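Local coordinates for Spermidine/putrescine ABC transporter, periplasmic binding protein (Treponema pallidum, PDB 2V84) that probably binds polyamines such as spermidine and putrescine as the lipoprotein receptor of an ABC transporter, at residues A[130-142]-A[216-228]. Residues are numbered along the deposited sequence; the frame is centred on the assembly and turned at random.
Sequences GAAGIAVNKKAVP and FASGDFVVAHGFA
Five backbone hydrogen bonds join Gly-133, Ala-135 and Asn-137 to Gly-226, Ala-224 and Val-222. Gly-133 and Gly-226 bond each other both ways, as do Ala-135 and Ala-224; beyond them Asn-137 N gives to Val-222 O at 2.8 Å. The strands run antiparallel, and CA-H groups of Ile-134 and Val-223 add contacts to carbonyls opposite.

On the face that carries Ile-134, Val-136 and Val-223 the two strands meet through methyl groups. Ile-134 CG2 presses on Val-223 CG1 at 3.5 Å, tighter than usual, while Val-136 CG2 lies beside Val-223 CG2, the two side chains pointing the same way. Beyond the C-terminal end of strand 133-137, Val-222, which leads into strand 223-226, meets Ala-140 with CG1 and Val-141 with CG2. The sheet belongs to one lobe of the solute-binding protein fold, with strand 160-162 flanking 223-226 and strand 243-246 flanking 133-137.

Phe-216, its CG trans to the backbone N (chi1 -176°), takes Ala-135 CB over one face, 4.2 Å from the centroid. Over the centre of the other sits a water that bridges the segments, accepting from Asn-137 ND2 and donating to Phe-216 O and Phe-221 O. His-225 turns an edge to Gly-133 O, with CD2 3.2 Å away; its ND1 bonds Met-163 N, and its side chain lies near Glu-168, which is predicted to bind spermidine. Phe-227 CE1 touches Ala-132 CB at 3.7 Å.

Asn-137 OD1 receives Ala-140 N at 3.2 Å in an Asx motif, the N-H coming from above the amide plane and not on a lone pair.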
ATOM      1  N   GLY A 130       1.266  -3.977  -3.876  1.00 25.22           N
ATOM      2  CA  GLY A 130       2.530  -3.312  -4.268  1.00 25.09           C
ATOM      3  C   GLY A 130       3.433  -3.256  -3.064  1.00 26.49           C
ATOM      4  O   GLY A 130       3.240  -4.001  -2.100  1.00 26.79           O
ATOM      5  N   ALA A 131       4.427  -2.376  -3.110  1.00 26.80           N
ATOM      6  CA  ALA A 131       5.312  -2.215  -1.961  1.00 27.30           C
ATOM      7  C   ALA A 131       5.934  -0.853  -2.036  1.00 27.25           C
ATOM      8  O   ALA A 131       6.203  -0.325  -3.132  1.00 27.89           O
ATOM      9  CB  ALA A 131       6.401  -3.295  -1.938  1.00 27.58           C
ATOM     10  N   ALA A 132       6.169  -0.286  -0.856  1.00 26.58           N
ATOM     11  CA  ALA A 132       6.990   0.916  -0.736  1.00 26.03           C
ATOM     12  C   ALA A 132       8.409   0.512  -1.053  1.00 25.78           C
ATOM     13  O   ALA A 132       8.794  -0.651  -0.942  1.00 25.13           O
ATOM     14  CB  ALA A 132       6.909   1.492   0.672  1.00 25.13           C
ATOM     15  N   GLY A 133       9.206   1.476  -1.459  1.00 25.30           N
ATOM     16  CA  GLY A 133      10.608   1.199  -1.707  1.00 25.61           C
ATOM     17  C   GLY A 133      11.411   2.456  -1.445  1.00 24.74           C
ATOM     18  O   GLY A 133      11.050   3.269  -0.591  1.00 24.29           O
ATOM     19  N   ILE A 134      12.515   2.599  -2.169  1.00 24.49           N
ATOM     20  CA  ILE A 134      13.434   3.712  -1.949  1.00 23.24           C
ATOM     21  C   ILE A 134      13.713   4.361  -3.286  1.00 23.74           C
ATOM     22  O   ILE A 134      13.978   3.666  -4.265  1.00 24.06           O
ATOM     23  CB  ILE A 134      14.794   3.201  -1.339  1.00 23.01           C
ATOM     24  CG1 ILE A 134      14.548   2.392  -0.056  1.00 25.04           C
ATOM     25  CG2 ILE A 134      15.764   4.377  -1.080  1.00 22.87           C
ATOM     26  CD1 ILE A 134      15.742   1.530   0.374  1.00 22.73           C
ATOM     27  N   ALA A 135      13.661   5.690  -3.302  1.00 23.15           N
ATOM     28  CA  ALA A 135      14.069   6.485  -4.450  1.00 23.03           C
ATOM     29  C   ALA A 135      15.434   7.097  -4.154  1.00 23.20           C
ATOM     30  O   ALA A 135      15.657   7.635  -3.080  1.00 22.64           O
ATOM     31  CB  ALA A 135      13.048   7.568  -4.742  1.00 22.12           C
ATOM     32  N   VAL A 136      16.356   7.024  -5.118  1.00 23.17           N
ATOM     33  CA  VAL A 136      17.668   7.609  -4.931  1.00 23.37           C
ATOM     34  C   VAL A 136      17.863   8.587  -6.067  1.00 24.51           C
ATOM     35  O   VAL A 136      17.549   8.253  -7.201  1.00 25.26           O
ATOM     36  CB  VAL A 136      18.800   6.575  -4.988  1.00 23.15           C
ATOM     37  CG1 VAL A 136      20.138   7.277  -4.932  1.00 23.10           C
ATOM     38  CG2 VAL A 136      18.698   5.603  -3.796  1.00 24.30           C
ATOM     39  N   ASN A 137      18.344   9.784  -5.742  1.00 24.77           N
ATOM     40  CA  ASN A 137      18.743  10.777  -6.739  1.00 26.45           C
ATOM     41  C   ASN A 137      20.174  10.418  -7.184  1.00 26.97           C
ATOM     42  O   ASN A 137      21.135  10.637  -6.441  1.00 27.65           O
ATOM     43  CB  ASN A 137      18.651  12.193  -6.133  1.00 25.73           C
ATOM     44  CG  ASN A 137      19.103  13.276  -7.092  1.00 27.69           C
ATOM     45  OD1 ASN A 137      19.890  13.016  -7.989  1.00 31.46           O
ATOM     46  ND2 ASN A 137      18.611  14.509  -6.900  1.00 26.20           N
ATOM     47  N   LYS A 138      20.277   9.831  -8.379  1.00 28.42           N
ATOM     48  CA  LYS A 138      21.506   9.227  -8.916  1.00 28.97           C
ATOM     49  C   LYS A 138      22.579  10.242  -9.271  1.00 29.90           C
ATOM     50  O   LYS A 138      23.767   9.899  -9.351  1.00 29.33           O
ATOM     51  CB  LYS A 138      21.198   8.434 -10.187  1.00 29.71           C
ATOM     52  CG  LYS A 138      20.389   7.181 -10.018  1.00 30.24           C
ATOM     53  CD  LYS A 138      20.489   6.293 -11.267  1.00 32.70           C
ATOM     54  CE  LYS A 138      19.669   6.822 -12.434  1.00 34.47           C
ATOM     55  NZ  LYS A 138      19.630   5.870 -13.594  1.00 34.00           N
ATOM     56  N   LYS A 139      22.177  11.484  -9.537  1.00 30.81           N
ATOM     57  CA  LYS A 139      23.169  12.526  -9.771  1.00 31.05           C
ATOM     58  C   LYS A 139      23.770  13.020  -8.451  1.00 30.34           C
ATOM     59  O   LYS A 139      24.936  13.405  -8.409  1.00 30.69           O
ATOM     60  CB  LYS A 139      22.633  13.671 -10.666  1.00 31.27           C
ATOM     61  CG  LYS A 139      21.602  14.601 -10.044  1.00 32.78           C
ATOM     62  CD  LYS A 139      20.918  15.492 -11.101  1.00 33.16           C
ATOM     63  CE  LYS A 139      19.432  15.738 -10.719  1.00 35.34           C
ATOM     64  NZ  LYS A 139      18.776  16.731 -11.626  1.00 38.89           N
ATOM     65  N   ALA A 140      22.990  12.985  -7.371  1.00 29.33           N
ATOM     66  CA  ALA A 140      23.497  13.401  -6.065  1.00 29.05           C
ATOM     67  C   ALA A 140      24.179  12.258  -5.290  1.00 29.18           C
ATOM     68  O   ALA A 140      25.056  12.489  -4.452  1.00 28.76           O
ATOM     69  CB  ALA A 140      22.396  14.022  -5.251  1.00 29.36           C
ATOM     70  N   VAL A 141      23.769  11.025  -5.577  1.00 29.21           N
ATOM     71  CA  VAL A 141      24.356   9.849  -4.933  1.00 29.04           C
ATOM     72  C   VAL A 141      24.769   8.857  -6.008  1.00 29.65           C
ATOM     73  O   VAL A 141      23.993   7.956  -6.330  1.00 30.62           O
ATOM     74  CB  VAL A 141      23.345   9.146  -3.959  1.00 29.00           C
ATOM     75  CG1 VAL A 141      24.089   8.235  -3.030  1.00 27.44           C
ATOM     76  CG2 VAL A 141      22.543  10.158  -3.149  1.00 27.84           C
ATOM     77  N   PRO A 142      25.970   9.026  -6.590  1.00 31.22           N
ATOM     78  CA  PRO A 142      26.391   8.160  -7.706  1.00 31.29           C
ATOM     79  C   PRO A 142      26.694   6.708  -7.316  1.00 30.93           C
ATOM     80  O   PRO A 142      26.487   5.805  -8.144  1.00 30.85           O
ATOM     81  CB  PRO A 142      27.648   8.843  -8.240  1.00 31.69           C
ATOM     82  CG  PRO A 142      27.684  10.193  -7.589  1.00 32.66           C
ATOM     83  CD  PRO A 142      26.992  10.042  -6.288  1.00 30.87           C
ATOM     84  N   PHE A 216      11.844  15.321  -2.276  1.00 26.64           N
ATOM     85  CA  PHE A 216      12.726  14.599  -3.180  1.00 27.17           C
ATOM     86  C   PHE A 216      12.857  15.335  -4.527  1.00 27.07           C
ATOM     87  O   PHE A 216      13.949  15.433  -5.090  1.00 26.63           O
ATOM     88  CB  PHE A 216      12.274  13.137  -3.342  1.00 26.67           C
ATOM     89  CG  PHE A 216      13.192  12.330  -4.195  1.00 27.28           C
ATOM     90  CD1 PHE A 216      14.273  11.655  -3.635  1.00 25.09           C
ATOM     91  CD2 PHE A 216      13.007  12.287  -5.583  1.00 27.22           C
ATOM     92  CE1 PHE A 216      15.149  10.936  -4.452  1.00 24.87           C
ATOM     93  CE2 PHE A 216      13.875  11.562  -6.395  1.00 27.73           C
ATOM     94  CZ  PHE A 216      14.943  10.893  -5.827  1.00 24.67           C
ATOM     95  N   ALA A 217      11.743  15.881  -5.025  1.00 27.79           N
ATOM     96  CA  ALA A 217      11.753  16.629  -6.292  1.00 28.02           C
ATOM     97  C   ALA A 217      12.607  17.890  -6.252  1.00 28.56           C
ATOM     98  O   ALA A 217      13.250  18.230  -7.257  1.00 28.93           O
ATOM     99  CB  ALA A 217      10.316  16.955  -6.753  1.00 27.82           C
ATOM    100  N   SER A 218      12.630  18.582  -5.113  1.00 28.52           N
ATOM    101  CA  SER A 218      13.447  19.806  -4.978  1.00 29.16           C
ATOM    102  C   SER A 218      14.948  19.512  -4.847  1.00 28.92           C
ATOM    103  O   SER A 218      15.771  20.355  -5.133  1.00 29.52           O
ATOM    104  CB  SER A 218      12.983  20.645  -3.783  1.00 29.00           C
ATOM    105  OG  SER A 218      13.139  19.922  -2.567  1.00 29.17           O
ATOM    106  N   GLY A 219      15.293  18.312  -4.403  1.00 29.43           N
ATOM    107  CA  GLY A 219      16.687  17.972  -4.117  1.00 28.47           C
ATOM    108  C   GLY A 219      16.979  18.014  -2.629  1.00 28.56           C
ATOM    109  O   GLY A 219      18.106  17.728  -2.205  1.00 28.48           O
ATOM    110  N   ASP A 220      15.963  18.362  -1.835  1.00 28.48           N
ATOM    111  CA  ASP A 220      16.095  18.459  -0.380  1.00 28.61           C
ATOM    112  C   ASP A 220      16.377  17.102   0.250  1.00 28.25           C
ATOM    113  O   ASP A 220      17.226  16.997   1.140  1.00 28.76           O
ATOM    114  CB  ASP A 220      14.827  19.032   0.245  1.00 29.05           C
ATOM    115  CG  ASP A 220      14.751  20.543   0.167  1.00 30.58           C
ATOM    116  OD1 ASP A 220      15.637  21.183  -0.450  1.00 30.72           O
ATOM    117  OD2 ASP A 220      13.775  21.078   0.732  1.00 32.71           O
ATOM    118  N   PHE A 221      15.653  16.074  -0.192  1.00 28.06           N
ATOM    119  CA  PHE A 221      15.987  14.702   0.181  1.00 27.21           C
ATOM    120  C   PHE A 221      16.610  14.050  -1.034  1.00 26.66           C
ATOM    121  O   PHE A 221      16.064  14.166  -2.131  1.00 27.41           O
ATOM    122  CB  PHE A 221      14.765  13.864   0.585  1.00 27.74           C
ATOM    123  CG  PHE A 221      13.915  14.453   1.695  1.00 29.00           C
ATOM    124  CD1 PHE A 221      14.403  15.432   2.561  1.00 31.72           C
ATOM    125  CD2 PHE A 221      12.626  13.969   1.897  1.00 30.35           C
ATOM    126  CE1 PHE A 221      13.591  15.940   3.591  1.00 31.55           C
ATOM    127  CE2 PHE A 221      11.818  14.463   2.911  1.00 30.79           C
ATOM    128  CZ  PHE A 221      12.296  15.453   3.762  1.00 30.47           C
ATOM    129  N   VAL A 222      17.734  13.360  -0.859  1.00 25.40           N
ATOM    130  CA  VAL A 222      18.375  12.713  -2.013  1.00 25.20           C
ATOM    131  C   VAL A 222      18.149  11.201  -2.017  1.00 24.47           C
ATOM    132  O   VAL A 222      18.383  10.520  -3.020  1.00 24.68           O
ATOM    133  CB  VAL A 222      19.890  13.081  -2.174  1.00 25.48           C
ATOM    134  CG1 VAL A 222      20.065  14.577  -2.452  1.00 25.45           C
ATOM    135  CG2 VAL A 222      20.711  12.641  -0.951  1.00 25.68           C
ATOM    136  N   VAL A 223      17.662  10.692  -0.887  1.00 24.81           N
ATOM    137  CA  VAL A 223      17.223   9.312  -0.765  1.00 23.29           C
ATOM    138  C   VAL A 223      15.973   9.381   0.097  1.00 23.93           C
ATOM    139  O   VAL A 223      15.973  10.006   1.149  1.00 23.29           O
ATOM    140  CB  VAL A 223      18.243   8.419  -0.043  1.00 23.41           C
ATOM    141  CG1 VAL A 223      17.681   7.010   0.090  1.00 21.47           C
ATOM    142  CG2 VAL A 223      19.568   8.360  -0.780  1.00 21.18           C
ATOM    143  N   ALA A 224      14.898   8.748  -0.352  1.00 23.86           N
ATOM    144  CA  ALA A 224      13.692   8.722   0.481  1.00 23.18           C
ATOM    145  C   ALA A 224      12.943   7.424   0.365  1.00 23.85           C
ATOM    146  O   ALA A 224      12.893   6.816  -0.688  1.00 24.20           O
ATOM    147  CB  ALA A 224      12.764   9.909   0.145  1.00 23.16           C
ATOM    148  N   HIS A 225      12.348   7.011   1.486  1.00 24.50           N
ATOM    149  CA  HIS A 225      11.465   5.853   1.557  1.00 24.90           C
ATOM    150  C   HIS A 225      10.055   6.282   1.106  1.00 25.47           C
ATOM    151  O   HIS A 225       9.559   7.330   1.540  1.00 24.38           O
ATOM    152  CB  HIS A 225      11.447   5.437   3.029  1.00 24.19           C
ATOM    153  CG  HIS A 225      10.693   4.185   3.330  1.00 23.81           C
ATOM    154  ND1 HIS A 225      10.207   3.931   4.589  1.00 24.01           N
ATOM    155  CD2 HIS A 225      10.352   3.117   2.570  1.00 21.26           C
ATOM    156  CE1 HIS A 225       9.606   2.754   4.603  1.00 22.99           C
ATOM    157  NE2 HIS A 225       9.677   2.236   3.388  1.00 22.43           N
ATOM    158  N   GLY A 226       9.414   5.508   0.230  1.00 25.11           N
ATOM    159  CA  GLY A 226       8.065   5.883  -0.198  1.00 25.65           C
ATOM    160  C   GLY A 226       7.528   5.125  -1.391  1.00 26.36           C
ATOM    161  O   GLY A 226       8.095   4.126  -1.796  1.00 25.89           O
ATOM    162  N   PHE A 227       6.411   5.602  -1.932  1.00 26.68           N
ATOM    163  CA  PHE A 227       5.789   4.951  -3.070  1.00 27.43           C
ATOM    164  C   PHE A 227       6.244   5.538  -4.386  1.00 26.51           C
ATOM    165  O   PHE A 227       6.307   6.747  -4.571  1.00 27.37           O
ATOM    166  CB  PHE A 227       4.268   4.974  -2.965  1.00 27.96           C
ATOM    167  CG  PHE A 227       3.747   4.344  -1.708  1.00 29.72           C
ATOM    168  CD1 PHE A 227       3.935   2.999  -1.454  1.00 30.02           C
ATOM    169  CD2 PHE A 227       3.043   5.106  -0.788  1.00 32.94           C
ATOM    170  CE1 PHE A 227       3.443   2.408  -0.277  1.00 31.30           C
ATOM    171  CE2 PHE A 227       2.542   4.538   0.369  1.00 32.89           C
ATOM    172  CZ  PHE A 227       2.747   3.196   0.635  1.00 31.95           C
ATOM    173  N   ALA A 228       6.561   4.642  -5.305  1.00 27.50           N
ATOM    174  CA  ALA A 228       7.049   5.000  -6.636  1.00 27.45           C
ATOM    175  C   ALA A 228       6.115   5.978  -7.342  1.00 28.51           C
ATOM    176  O   ALA A 228       6.568   6.960  -7.948  1.00 27.91           O
ATOM    177  CB  ALA A 228       7.213   3.738  -7.463  1.00 28.16           C
TER
HETATM  178  O   HOH W   1       6.007   1.801  -4.418  1.00 22.96           O
HETATM  179  O   HOH W   2      16.641  14.616  -4.840  1.00 31.60           O